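Local coordinates for protein endo-beta-mannanase (Opitutaceae bacterium TAV5, PDB 7BOB) that acts as a homotrimeric exo-beta-1,4-mannosidase of glycoside hydrolase family 5, probably releasing mannose from the ends of beta-1,4-linked manno-oligosaccharides, at residues H248-S253 against D257-S262; H418-Q421 against H426-I429; S262-Y267 against R300-A305; L237-Y242 against K269-F274. All blocks are in the same frame, centred on the assembly; numbering follows the deposited sequence.

Contact 1 (H248-S253 against D257-S262); sequences HPVQGS and DPLTRS
Asp257 places its CG anti to the backbone N (chi1 -178°), and its carboxylate thereby reaches Ser253 N on one side and the first turn of its own helix on the other. This is an N-cap: Asp257 stands just before helix 258-272, in the beta-alpha loop that follows strand 237-241 of the family 5 (beta/alpha)8 barrel. The capping bond runs from Leu259 N to Asp257 OD1 (2.9 Å), with the donor lying well above the carboxylate plane. The second oxygen reaches out to the loop: Ser253 N gives its hydrogen to Asp257 OD2 at 2.9 Å, with an N-H...O angle of 147°, on the anti lone pair. OD2 also forms a salt bridge with Arg569, tying the cap to helix 569-583. With an alanine here, Leu259 N and Ser253 N would probably lose the carboxylate that accepts from them and Arg569 its charged mate, leaving the loop less firmly tied to the helix start. Beside the carboxylate, Leu259 CD1 packs on Gly252 CA at 3.5 Å and more loosely on Val250 CG1, 4.3 Å away. Gln251 and Ser253 meanwhile pack on Gly518 and Ala497 of a neighbouring subunit. Gly252 fits closely over the helix: a beta carbon on it would clash with Thr260 OG1, the oxygen that is hydrogen-bonded to Gly254 N and lies 3.4 Å from Gly252 CA.

Contact 2 (H418-Q421 against H426-I429); sequences HLLQ and HVGI
Leu420 and Val427 form a small apolar helix-to-strand contact in the C-terminal part of the chain, between the last turn of helix 406-422 and the start of strand 427-431. Its evidence is steric: the two segments share no hydrogen bond, and together they bury 140 Å². One methyl does the touching. Val427 CG2 lies 3.6 Å from Leu420 CB and 4.0 Å from Gln421 CG, so it rests against the bases of two consecutive helical side chains. The rotation of Val427 explains this: CG1 is anti to the backbone N (chi1 -175°), which sets CG2 beside that N and turned to the helix. The Gln421 chain runs extended past CG and meets the valine at about a right angle, touching it through its aliphatic part. Strand 385-389, helix 406-422 and strand 427-431 make a beta-alpha-beta unit, and the contact joins its helix to its second strand, which borders the first in parallel and lies outermost in the sheet within this chain. Leu387 of the first strand touches both Leu420 and Val427, and Tyr580 of helix 569-583 also packs on Leu420. The short turn between the segments brings the backbones close, with Gln421 CA and His426 CA 6.3 Å apart. While the valine side chain is spent on packing, its carbonyl O accepts a hydrogen bond from Lys269 of helix 258-272.

Contact 3 (S262-Y267 against R300-A305); sequences SLLPFY and RAILPA
Pro265 and Ala305 make the tight part of this contact, and Leu264 with Ile302 the looser one. On the tight side, Pro265 CG approaches Ala305 CB to 3.5 Å, and Pro265 CB lies 3.9 Å from the same methyl, so one edge of the pyrrolidine ring sits against the methyl of an alanine on the facing helix. The CA atoms of this pair, 5.8 Å apart, are the nearest between the segments. This is also the side nearer solvent, since Ala305 is partly exposed. The inner side is buried but less closely fitted: Leu264 CD2 and Ile302 CD1 are 4.1 Å apart, and the two side chains pass each other at a slant. Ile302 reaches across with CG1 set between the backbone N and the carbonyl carbon (chi1 61°), while Leu264 continues inward onto Leu279 and Phe282 of strand 277-282. The axes of the two helical segments come within 8.8 Å and diverge by only 10°, nearly parallel, as expected for successive outer helices of a (beta/alpha)8 barrel. Within the two segments Pro265 and Pro304 lack an N-H to bond to the preceding turn, and each segment is kinked there. No hydrogen bond or charge pair crosses the interface; the side-chain contacts are carbon against carbon, and the fit of the two helices here rests on shape and the burial of apolar surface, without directional bonds to fix it.

Contact 4 (L237-Y242 against K269-F274); sequences LTMHGY and KCARAF
Phe274, whose CB meets Leu237 CD1 at 3.9 Å, turns its ring away from the strand. At the ring's edge, and in its plane, lie the carbonyl oxygens of Cys270 and Ala271, with Phe274 CD1 3.0 Å from Cys270 O; Trp389 of strand 385-389, in the C-terminal sheet, meets the ring edge-to-face. The ring therefore packs against carbonyls of its own segment, and of its side chain only CB is in contact with the strand. From the strand, Leu237 meets both Ala271 and Phe274. Its CG is anti to the carbonyl carbon (chi1 -52°), and CD1 is inserted beside these two residues, 3.7 Å from Ala271 O and 3.8 Å from Phe274 C. Ala271 O is also the acceptor for Phe274 N (2.7 Å), so the leucine methyl packs alongside an oxygen already engaged within the turn. Two residues along the strand, Met239 bends at chi2 and chi3 (47° and 62°) and brings CE to 4.1 Å from Ala271 CB, its chain also touching Leu264 and Tyr267. The pairing joins strand 237-241 to helix 258-272, which with strand 277-282 form a beta-alpha-beta unit of the (beta/alpha)8 barrel. Between these two helix-facing residues Thr238 points away from the helix, bonding through OG1 to Cys195 O. All four touching residues are buried, which implies that strand and helix are held here by burial of side-chain carbon, with no directional bond between the segments.

Overall arrangement
Contacts 1, 3 and 4 all use helix 258-272, at its start, middle and end, while contact 2 belongs to the separate C-terminal sheet. All four are buried, but the centre of contact 4 is the closest to the chain centre, about 4 Å away, against about 16 Å for that of contact 2. Contact 1 is the polar one, built on a carboxylate, and residues of its loop pack on a neighbouring subunit; the other three have no hydrogen bond between their segments and rest on apolar packing. Contacts 3 and 4 meet through Leu264 and Tyr267 packing on strand 237-241. The two domains touch where Leu259 CD2 packs on His418 CB at 3.6 Å, and where Ile429 CD1 lies 4.2 Å from Cys270 SG.

Contact 1 (H248-S253 against D257-S262)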
loop_
_atom_site.group_PDB
_atom_site.type_symbol
_atom_site.label_atom_id
_atom_site.label_comp_id
_atom_site.label_asym_id
_atom_site.label_seq_id
_atom_site.Cartn_x
_atom_site.Cartn_y
_atom_site.Cartn_z
ATOM N N HIS A 248 13.808 -12.765 -5.867
ATOM C CA HIS A 248 13.095 -13.041 -7.107
ATOM C C HIS A 248 11.601 -13.119 -6.828
ATOM O O HIS A 248 11.197 -13.445 -5.706
ATOM C CB HIS A 248 13.579 -14.359 -7.730
ATOM C CG HIS A 248 15.059 -14.396 -7.928
ATOM N ND1 HIS A 248 15.661 -13.961 -9.090
ATOM C CD2 HIS A 248 16.060 -14.747 -7.091
ATOM C CE1 HIS A 248 16.972 -14.065 -8.970
ATOM N NE2 HIS A 248 17.242 -14.539 -7.768
ATOM N N PRO A 249 10.758 -12.848 -7.829
ATOM C CA PRO A 249 9.311 -12.845 -7.588
ATOM C C PRO A 249 8.702 -14.237 -7.448
ATOM O O PRO A 249 7.531 -14.333 -7.061
ATOM C CB PRO A 249 8.757 -12.119 -8.817
ATOM C CG PRO A 249 9.719 -12.481 -9.895
ATOM C CD PRO A 249 11.079 -12.481 -9.221
ATOM N N VAL A 250 9.433 -15.300 -7.786
ATOM C CA VAL A 250 9.048 -16.677 -7.488
ATOM C C VAL A 250 10.104 -17.249 -6.557
ATOM O O VAL A 250 11.297 -17.189 -6.861
ATOM C CB VAL A 250 8.933 -17.533 -8.761
ATOM C CG1 VAL A 250 8.456 -18.939 -8.403
ATOM C CG2 VAL A 250 8.005 -16.872 -9.768
ATOM N N GLN A 251 9.673 -17.818 -5.447
ATOM C CA GLN A 251 10.583 -18.236 -4.381
ATOM C C GLN A 251 11.081 -19.658 -4.649
ATOM O O GLN A 251 10.363 -20.635 -4.415
ATOM C CB GLN A 251 9.863 -18.139 -3.042
ATOM C CG GLN A 251 10.761 -17.974 -1.858
ATOM C CD GLN A 251 10.878 -16.544 -1.450
ATOM O OE1 GLN A 251 10.426 -15.643 -2.175
ATOM N NE2 GLN A 251 11.503 -16.300 -0.296
ATOM N N GLY A 252 12.313 -19.786 -5.146
ATOM C CA GLY A 252 12.942 -21.085 -5.256
ATOM C C GLY A 252 13.497 -21.557 -3.924
ATOM O O GLY A 252 13.374 -20.897 -2.896
ATOM N N SER A 253 14.151 -22.716 -3.950
ATOM C CA SER A 253 14.645 -23.344 -2.729
ATOM C C SER A 253 16.162 -23.400 -2.627
ATOM O O SER A 253 16.679 -23.960 -1.654
ATOM C CB SER A 253 14.051 -24.746 -2.569
ATOM O OG SER A 253 12.638 -24.689 -2.713
ATOM N N ASP A 257 17.956 -26.464 -6.228
ATOM C CA ASP A 257 16.613 -26.426 -6.809
ATOM C C ASP A 257 16.679 -26.132 -8.302
ATOM O O ASP A 257 17.242 -25.106 -8.696
ATOM C CB ASP A 257 15.765 -25.363 -6.101
ATOM C CG ASP A 257 14.327 -25.290 -6.628
ATOM O OD1 ASP A 257 13.913 -26.131 -7.464
ATOM O OD2 ASP A 257 13.607 -24.368 -6.211
ATOM N N PRO A 258 16.119 -26.987 -9.155
ATOM C CA PRO A 258 15.992 -26.638 -10.586
ATOM C C PRO A 258 15.258 -25.313 -10.868
ATOM O O PRO A 258 15.578 -24.648 -11.866
ATOM C CB PRO A 258 15.210 -27.829 -11.165
ATOM C CG PRO A 258 15.458 -28.961 -10.207
ATOM C CD PRO A 258 15.673 -28.363 -8.854
ATOM N N LEU A 259 14.247 -24.933 -10.069
ATOM C CA LEU A 259 13.630 -23.607 -10.240
ATOM C C LEU A 259 14.664 -22.498 -10.060
ATOM O O LEU A 259 14.861 -21.666 -10.951
ATOM C CB LEU A 259 12.457 -23.403 -9.265
ATOM C CG LEU A 259 11.609 -22.098 -9.361
ATOM C CD1 LEU A 259 12.274 -20.880 -8.676
ATOM C CD2 LEU A 259 11.266 -21.718 -10.795
ATOM N N THR A 260 15.327 -22.470 -8.902
ATOM C CA THR A 260 16.373 -21.483 -8.664
ATOM C C THR A 260 17.398 -21.482 -9.800
ATOM O O THR A 260 17.749 -20.419 -10.330
ATOM C CB THR A 260 17.078 -21.753 -7.332
ATOM O OG1 THR A 260 16.137 -21.715 -6.253
ATOM C CG2 THR A 260 18.185 -20.716 -7.079
ATOM N N ARG A 261 17.864 -22.676 -10.204
ATOM C CA ARG A 261 18.846 -22.770 -11.291
ATOM C C ARG A 261 18.301 -22.247 -12.610
ATOM O O ARG A 261 19.080 -21.809 -13.454
ATOM C CB ARG A 261 19.319 -24.214 -11.510
ATOM C CG ARG A 261 20.077 -24.809 -10.339
ATOM C CD ARG A 261 20.186 -26.314 -10.486
ATOM N NE ARG A 261 21.037 -26.907 -9.457
ATOM C CZ ARG A 261 21.646 -28.086 -9.571
ATOM N NH1 ARG A 261 21.492 -28.818 -10.676
ATOM N NH2 ARG A 261 22.399 -28.535 -8.571
ATOM N N SER A 262 16.989 -22.259 -12.812
ATOM C CA SER A 262 16.519 -21.745 -14.089
ATOM C C SER A 262 16.402 -20.217 -14.127
ATOM O O SER A 262 16.145 -19.660 -15.201
ATOM C CB SER A 262 15.172 -22.373 -14.429
ATOM O OG SER A 262 14.154 -21.848 -13.575
#

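Contact 2 (H418-Q421 against H426-I429)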
loop_
_atom_site.group_PDB
_atom_site.type_symbol
_atom_site.label_atom_id
_atom_site.label_comp_id
_atom_site.label_asym_id
_atom_site.label_seq_id
_atom_site.Cartn_x
_atom_site.Cartn_y
_atom_site.Cartn_z
ATOM N N HIS A 418 10.247 -22.737 -16.127
ATOM C CA HIS A 418 10.799 -23.849 -15.358
ATOM C C HIS A 418 10.005 -25.136 -15.586
ATOM O O HIS A 418 10.591 -26.220 -15.732
ATOM C CB HIS A 418 10.828 -23.496 -13.875
ATOM C CG HIS A 418 10.853 -24.688 -12.969
ATOM N ND1 HIS A 418 11.938 -25.542 -12.885
ATOM C CD2 HIS A 418 9.921 -25.177 -12.115
ATOM C CE1 HIS A 418 11.675 -26.499 -12.013
ATOM N NE2 HIS A 418 10.461 -26.294 -11.525
ATOM N N LEU A 419 8.673 -25.037 -15.624
ATOM C CA LEU A 419 7.854 -26.234 -15.750
ATOM C C LEU A 419 7.964 -26.825 -17.148
ATOM O O LEU A 419 7.920 -28.048 -17.302
ATOM C CB LEU A 419 6.390 -25.927 -15.408
ATOM C CG LEU A 419 6.066 -25.474 -13.974
ATOM C CD1 LEU A 419 4.586 -25.048 -13.836
ATOM C CD2 LEU A 419 6.417 -26.537 -12.928
ATOM N N LEU A 420 8.107 -25.982 -18.173
ATOM C CA LEU A 420 8.316 -26.500 -19.520
ATOM C C LEU A 420 9.663 -27.214 -19.640
ATOM O O LEU A 420 9.759 -28.254 -20.303
ATOM C CB LEU A 420 8.205 -25.366 -20.532
ATOM C CG LEU A 420 6.789 -24.871 -20.765
ATOM C CD1 LEU A 420 6.778 -23.432 -21.272
ATOM C CD2 LEU A 420 6.070 -25.823 -21.738
ATOM N N GLN A 421 10.713 -26.679 -18.993
ATOM C CA GLN A 421 11.996 -27.377 -18.988
ATOM C C GLN A 421 11.918 -28.675 -18.203
ATOM O O GLN A 421 12.699 -29.590 -18.461
ATOM C CB GLN A 421 13.112 -26.501 -18.396
ATOM C CG GLN A 421 13.379 -25.229 -19.156
ATOM C CD GLN A 421 14.693 -24.532 -18.736
ATOM O OE1 GLN A 421 15.094 -24.539 -17.565
ATOM N NE2 GLN A 421 15.355 -23.944 -19.708
ATOM N N HIS A 426 12.722 -27.163 -24.768
ATOM C CA HIS A 426 13.688 -26.072 -24.892
ATOM C C HIS A 426 12.901 -24.784 -25.098
ATOM O O HIS A 426 12.199 -24.634 -26.105
ATOM C CB HIS A 426 14.666 -26.287 -26.054
ATOM C CG HIS A 426 15.620 -27.426 -25.848
ATOM N ND1 HIS A 426 16.152 -27.747 -24.616
ATOM C CD2 HIS A 426 16.135 -28.325 -26.724
ATOM C CE1 HIS A 426 16.947 -28.796 -24.739
ATOM N NE2 HIS A 426 16.957 -29.163 -26.010
ATOM N N VAL A 427 13.015 -23.856 -24.155
ATOM C CA VAL A 427 12.113 -22.712 -24.086
ATOM C C VAL A 427 12.820 -21.459 -24.591
ATOM O O VAL A 427 13.858 -21.060 -24.052
ATOM C CB VAL A 427 11.595 -22.502 -22.661
ATOM C CG1 VAL A 427 10.563 -21.391 -22.657
ATOM C CG2 VAL A 427 11.044 -23.813 -22.115
ATOM N N GLY A 428 12.229 -20.825 -25.605
ATOM C CA GLY A 428 12.623 -19.513 -26.059
ATOM C C GLY A 428 11.627 -18.426 -25.659
ATOM O O GLY A 428 10.597 -18.665 -25.027
ATOM N N ILE A 429 11.975 -17.201 -26.051
ATOM C CA ILE A 429 11.160 -16.008 -25.859
ATOM C C ILE A 429 10.869 -15.436 -27.233
ATOM O O ILE A 429 11.759 -15.386 -28.085
ATOM C CB ILE A 429 11.885 -14.959 -24.989
ATOM C CG1 ILE A 429 12.377 -15.592 -23.688
ATOM C CG2 ILE A 429 10.986 -13.727 -24.723
ATOM C CD1 ILE A 429 11.269 -15.917 -22.702
#

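Contact 3 (S262-Y267 against R300-A305)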
loop_
_atom_site.group_PDB
_atom_site.type_symbol
_atom_site.label_atom_id
_atom_site.label_comp_id
_atom_site.label_asym_id
_atom_site.label_seq_id
_atom_site.Cartn_x
_atom_site.Cartn_y
_atom_site.Cartn_z
ATOM N N SER A 262 16.989 -22.259 -12.812
ATOM C CA SER A 262 16.519 -21.745 -14.089
ATOM C C SER A 262 16.402 -20.217 -14.127
ATOM O O SER A 262 16.145 -19.660 -15.201
ATOM C CB SER A 262 15.172 -22.373 -14.429
ATOM O OG SER A 262 14.154 -21.848 -13.575
ATOM N N LEU A 263 16.579 -19.522 -13.002
ATOM C CA LEU A 263 16.286 -18.087 -12.972
ATOM C C LEU A 263 17.252 -17.295 -13.848
ATOM O O LEU A 263 16.840 -16.555 -14.752
ATOM C CB LEU A 263 16.347 -17.578 -11.533
ATOM C CG LEU A 263 15.252 -18.099 -10.612
ATOM C CD1 LEU A 263 15.680 -17.858 -9.157
ATOM C CD2 LEU A 263 13.944 -17.387 -10.937
ATOM N N LEU A 264 18.548 -17.424 -13.585
ATOM C CA LEU A 264 19.518 -16.621 -14.331
ATOM C C LEU A 264 19.473 -16.917 -15.833
ATOM O O LEU A 264 19.368 -15.960 -16.624
ATOM C CB LEU A 264 20.897 -16.821 -13.696
ATOM C CG LEU A 264 22.043 -15.860 -14.005
ATOM C CD1 LEU A 264 21.575 -14.435 -13.889
ATOM C CD2 LEU A 264 23.229 -16.125 -13.063
ATOM N N PRO A 265 19.447 -18.175 -16.297
ATOM C CA PRO A 265 19.283 -18.393 -17.749
ATOM C C PRO A 265 18.012 -17.790 -18.304
ATOM O O PRO A 265 18.009 -17.294 -19.439
ATOM C CB PRO A 265 19.274 -19.926 -17.887
ATOM C CG PRO A 265 19.998 -20.410 -16.677
ATOM C CD PRO A 265 19.636 -19.449 -15.578
ATOM N N PHE A 266 16.923 -17.821 -17.534
ATOM C CA PHE A 266 15.689 -17.191 -17.987
ATOM C C PHE A 266 15.867 -15.687 -18.158
ATOM O O PHE A 266 15.439 -15.113 -19.169
ATOM C CB PHE A 266 14.557 -17.493 -17.013
ATOM C CG PHE A 266 13.371 -16.603 -17.191
ATOM C CD1 PHE A 266 12.407 -16.886 -18.163
ATOM C CD2 PHE A 266 13.218 -15.463 -16.402
ATOM C CE1 PHE A 266 11.307 -16.045 -18.334
ATOM C CE2 PHE A 266 12.106 -14.622 -16.563
ATOM C CZ PHE A 266 11.153 -14.919 -17.531
ATOM N N TYR A 267 16.481 -15.025 -17.167
ATOM C CA TYR A 267 16.743 -13.584 -17.284
ATOM C C TYR A 267 17.626 -13.280 -18.488
ATOM O O TYR A 267 17.392 -12.298 -19.210
ATOM C CB TYR A 267 17.418 -13.049 -16.019
ATOM C CG TYR A 267 16.550 -13.110 -14.781
ATOM C CD1 TYR A 267 15.224 -12.716 -14.822
ATOM C CD2 TYR A 267 17.069 -13.544 -13.567
ATOM C CE1 TYR A 267 14.437 -12.771 -13.690
ATOM C CE2 TYR A 267 16.287 -13.587 -12.426
ATOM C CZ TYR A 267 14.985 -13.204 -12.499
ATOM O OH TYR A 267 14.215 -13.276 -11.378
ATOM N N ARG A 300 27.777 -25.783 -12.245
ATOM C CA ARG A 300 27.799 -26.664 -13.409
ATOM C C ARG A 300 26.474 -26.659 -14.148
ATOM O O ARG A 300 26.436 -27.039 -15.325
ATOM C CB ARG A 300 28.188 -28.100 -13.004
ATOM C CG ARG A 300 29.712 -28.203 -12.803
ATOM C CD ARG A 300 30.118 -29.272 -11.794
ATOM N NE ARG A 300 31.555 -29.196 -11.546
ATOM C CZ ARG A 300 32.490 -29.559 -12.432
ATOM N NH1 ARG A 300 32.134 -30.037 -13.614
ATOM N NH2 ARG A 300 33.780 -29.434 -12.140
ATOM N N ALA A 301 25.384 -26.244 -13.495
ATOM C CA ALA A 301 24.140 -26.099 -14.235
ATOM C C ALA A 301 24.008 -24.707 -14.862
ATOM O O ALA A 301 23.739 -24.580 -16.062
ATOM C CB ALA A 301 22.943 -26.396 -13.319
ATOM N N ILE A 302 24.205 -23.646 -14.083
ATOM C CA ILE A 302 23.766 -22.349 -14.589
ATOM C C ILE A 302 24.703 -21.782 -15.648
ATOM O O ILE A 302 24.241 -21.088 -16.561
ATOM C CB ILE A 302 23.574 -21.355 -13.436
ATOM C CG1 ILE A 302 24.885 -21.147 -12.699
ATOM C CG2 ILE A 302 22.447 -21.833 -12.503
ATOM C CD1 ILE A 302 25.206 -19.684 -12.506
ATOM N N LEU A 303 26.019 -22.061 -15.565
ATOM C CA LEU A 303 26.942 -21.461 -16.529
ATOM C C LEU A 303 26.724 -21.991 -17.943
ATOM O O LEU A 303 26.594 -21.172 -18.870
ATOM C CB LEU A 303 28.387 -21.645 -16.059
ATOM C CG LEU A 303 28.700 -20.852 -14.788
ATOM C CD1 LEU A 303 30.130 -21.149 -14.316
ATOM C CD2 LEU A 303 28.492 -19.347 -15.032
ATOM N N PRO A 304 26.674 -23.313 -18.197
ATOM C CA PRO A 304 26.342 -23.748 -19.570
ATOM C C PRO A 304 24.958 -23.277 -20.015
ATOM O O PRO A 304 24.791 -22.869 -21.173
ATOM C CB PRO A 304 26.444 -25.285 -19.500
ATOM C CG PRO A 304 27.266 -25.577 -18.274
ATOM C CD PRO A 304 26.949 -24.458 -17.304
ATOM N N ALA A 305 23.965 -23.286 -19.119
ATOM C CA ALA A 305 22.652 -22.769 -19.495
ATOM C C ALA A 305 22.717 -21.282 -19.844
ATOM O O ALA A 305 22.123 -20.838 -20.836
ATOM C CB ALA A 305 21.642 -23.028 -18.376
#

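Contact 4 (L237-Y242 against K269-F274)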
loop_
_atom_site.group_PDB
_atom_site.type_symbol
_atom_site.label_atom_id
_atom_site.label_comp_id
_atom_site.label_asym_id
_atom_site.label_seq_id
_atom_site.Cartn_x
_atom_site.Cartn_y
_atom_site.Cartn_z
ATOM N N LEU A 237 23.669 -4.932 -23.308
ATOM C CA LEU A 237 22.812 -5.134 -22.148
ATOM C C LEU A 237 23.553 -5.989 -21.129
ATOM O O LEU A 237 24.445 -6.768 -21.483
ATOM C CB LEU A 237 21.517 -5.821 -22.567
ATOM C CG LEU A 237 20.803 -5.127 -23.724
ATOM C CD1 LEU A 237 19.463 -5.826 -24.034
ATOM C CD2 LEU A 237 20.584 -3.651 -23.377
ATOM N N THR A 238 23.204 -5.830 -19.855
ATOM C CA THR A 238 23.794 -6.671 -18.822
ATOM C C THR A 238 22.715 -7.406 -18.022
ATOM O O THR A 238 21.552 -6.995 -17.970
ATOM C CB THR A 238 24.669 -5.855 -17.861
ATOM O OG1 THR A 238 23.837 -4.944 -17.146
ATOM C CG2 THR A 238 25.745 -5.082 -18.616
ATOM N N MET A 239 23.127 -8.511 -17.392
ATOM C CA MET A 239 22.290 -9.271 -16.474
ATOM C C MET A 239 23.135 -9.650 -15.266
ATOM O O MET A 239 24.329 -9.950 -15.399
ATOM C CB MET A 239 21.710 -10.524 -17.141
ATOM C CG MET A 239 20.642 -11.247 -16.316
ATOM S SD MET A 239 19.423 -10.063 -15.665
ATOM C CE MET A 239 18.722 -9.395 -17.184
ATOM N N HIS A 240 22.531 -9.545 -14.093
ATOM C CA HIS A 240 23.102 -9.943 -12.813
ATOM C C HIS A 240 22.168 -10.960 -12.186
ATOM O O HIS A 240 20.947 -10.808 -12.262
ATOM C CB HIS A 240 23.213 -8.770 -11.825
ATOM C CG HIS A 240 24.087 -7.645 -12.280
ATOM N ND1 HIS A 240 24.304 -6.524 -11.504
ATOM C CD2 HIS A 240 24.803 -7.466 -13.413
ATOM C CE1 HIS A 240 25.113 -5.697 -12.144
ATOM N NE2 HIS A 240 25.432 -6.244 -13.305
ATOM N N GLY A 241 22.715 -11.955 -11.513
ATOM C CA GLY A 241 21.791 -12.878 -10.898
ATOM C C GLY A 241 22.419 -13.742 -9.841
ATOM O O GLY A 241 23.581 -14.157 -9.958
ATOM N N TYR A 242 21.645 -13.995 -8.799
ATOM C CA TYR A 242 22.062 -14.751 -7.634
ATOM C C TYR A 242 20.941 -15.693 -7.229
ATOM O O TYR A 242 19.776 -15.460 -7.572
ATOM C CB TYR A 242 22.397 -13.803 -6.484
ATOM C CG TYR A 242 23.436 -12.788 -6.845
ATOM C CD1 TYR A 242 23.090 -11.584 -7.466
ATOM C CD2 TYR A 242 24.778 -13.034 -6.563
ATOM C CE1 TYR A 242 24.103 -10.626 -7.796
ATOM C CE2 TYR A 242 25.761 -12.103 -6.878
ATOM C CZ TYR A 242 25.425 -10.903 -7.489
ATOM O OH TYR A 242 26.438 -9.997 -7.787
ATOM N N LYS A 269 17.900 -15.074 -21.215
ATOM C CA LYS A 269 17.066 -15.282 -22.398
ATOM C C LYS A 269 16.219 -14.052 -22.708
ATOM O O LYS A 269 16.108 -13.637 -23.867
ATOM C CB LYS A 269 16.143 -16.490 -22.187
ATOM C CG LYS A 269 16.814 -17.845 -22.220
ATOM C CD LYS A 269 15.781 -18.998 -22.221
ATOM C CE LYS A 269 16.480 -20.326 -21.945
ATOM N NZ LYS A 269 15.535 -21.484 -21.846
ATOM N N CYS A 270 15.559 -13.483 -21.693
ATOM C CA CYS A 270 14.797 -12.260 -21.930
ATOM C C CYS A 270 15.678 -11.140 -22.455
ATOM O O CYS A 270 15.354 -10.504 -23.464
ATOM C CB CYS A 270 14.071 -11.822 -20.661
ATOM S SG CYS A 270 12.935 -13.091 -20.046
ATOM N N ALA A 271 16.753 -10.845 -21.744
ATOM C CA ALA A 271 17.655 -9.791 -22.197
ATOM C C ALA A 271 18.124 -10.053 -23.625
ATOM O O ALA A 271 18.011 -9.183 -24.498
ATOM C CB ALA A 271 18.845 -9.667 -21.243
ATOM N N ARG A 272 18.607 -11.275 -23.888
ATOM C CA ARG A 272 19.149 -11.624 -25.205
ATOM C C ARG A 272 18.198 -11.293 -26.349
ATOM O O ARG A 272 18.643 -10.920 -27.440
ATOM C CB ARG A 272 19.487 -13.111 -25.261
ATOM C CG ARG A 272 20.303 -13.480 -26.494
ATOM C CD ARG A 272 21.727 -12.918 -26.397
ATOM N NE ARG A 272 22.463 -13.040 -27.645
ATOM C CZ ARG A 272 22.297 -12.242 -28.700
ATOM N NH1 ARG A 272 21.402 -11.254 -28.670
ATOM N NH2 ARG A 272 23.035 -12.432 -29.794
ATOM N N ALA A 273 16.892 -11.426 -26.122
ATOM C CA ALA A 273 15.893 -11.073 -27.125
ATOM C C ALA A 273 15.934 -9.595 -27.516
ATOM O O ALA A 273 15.320 -9.221 -28.524
ATOM C CB ALA A 273 14.496 -11.433 -26.596
ATOM N N PHE A 274 16.626 -8.749 -26.757
ATOM C CA PHE A 274 16.637 -7.318 -27.038
ATOM C C PHE A 274 18.006 -6.777 -27.430
ATOM O O PHE A 274 18.087 -5.640 -27.908
ATOM C CB PHE A 274 16.095 -6.542 -25.827
ATOM C CG PHE A 274 14.655 -6.864 -25.519
ATOM C CD1 PHE A 274 14.324 -8.019 -24.821
ATOM C CD2 PHE A 274 13.632 -6.050 -25.983
ATOM C CE1 PHE A 274 12.991 -8.344 -24.565
ATOM C CE2 PHE A 274 12.288 -6.374 -25.732
ATOM C CZ PHE A 274 11.971 -7.521 -25.018
#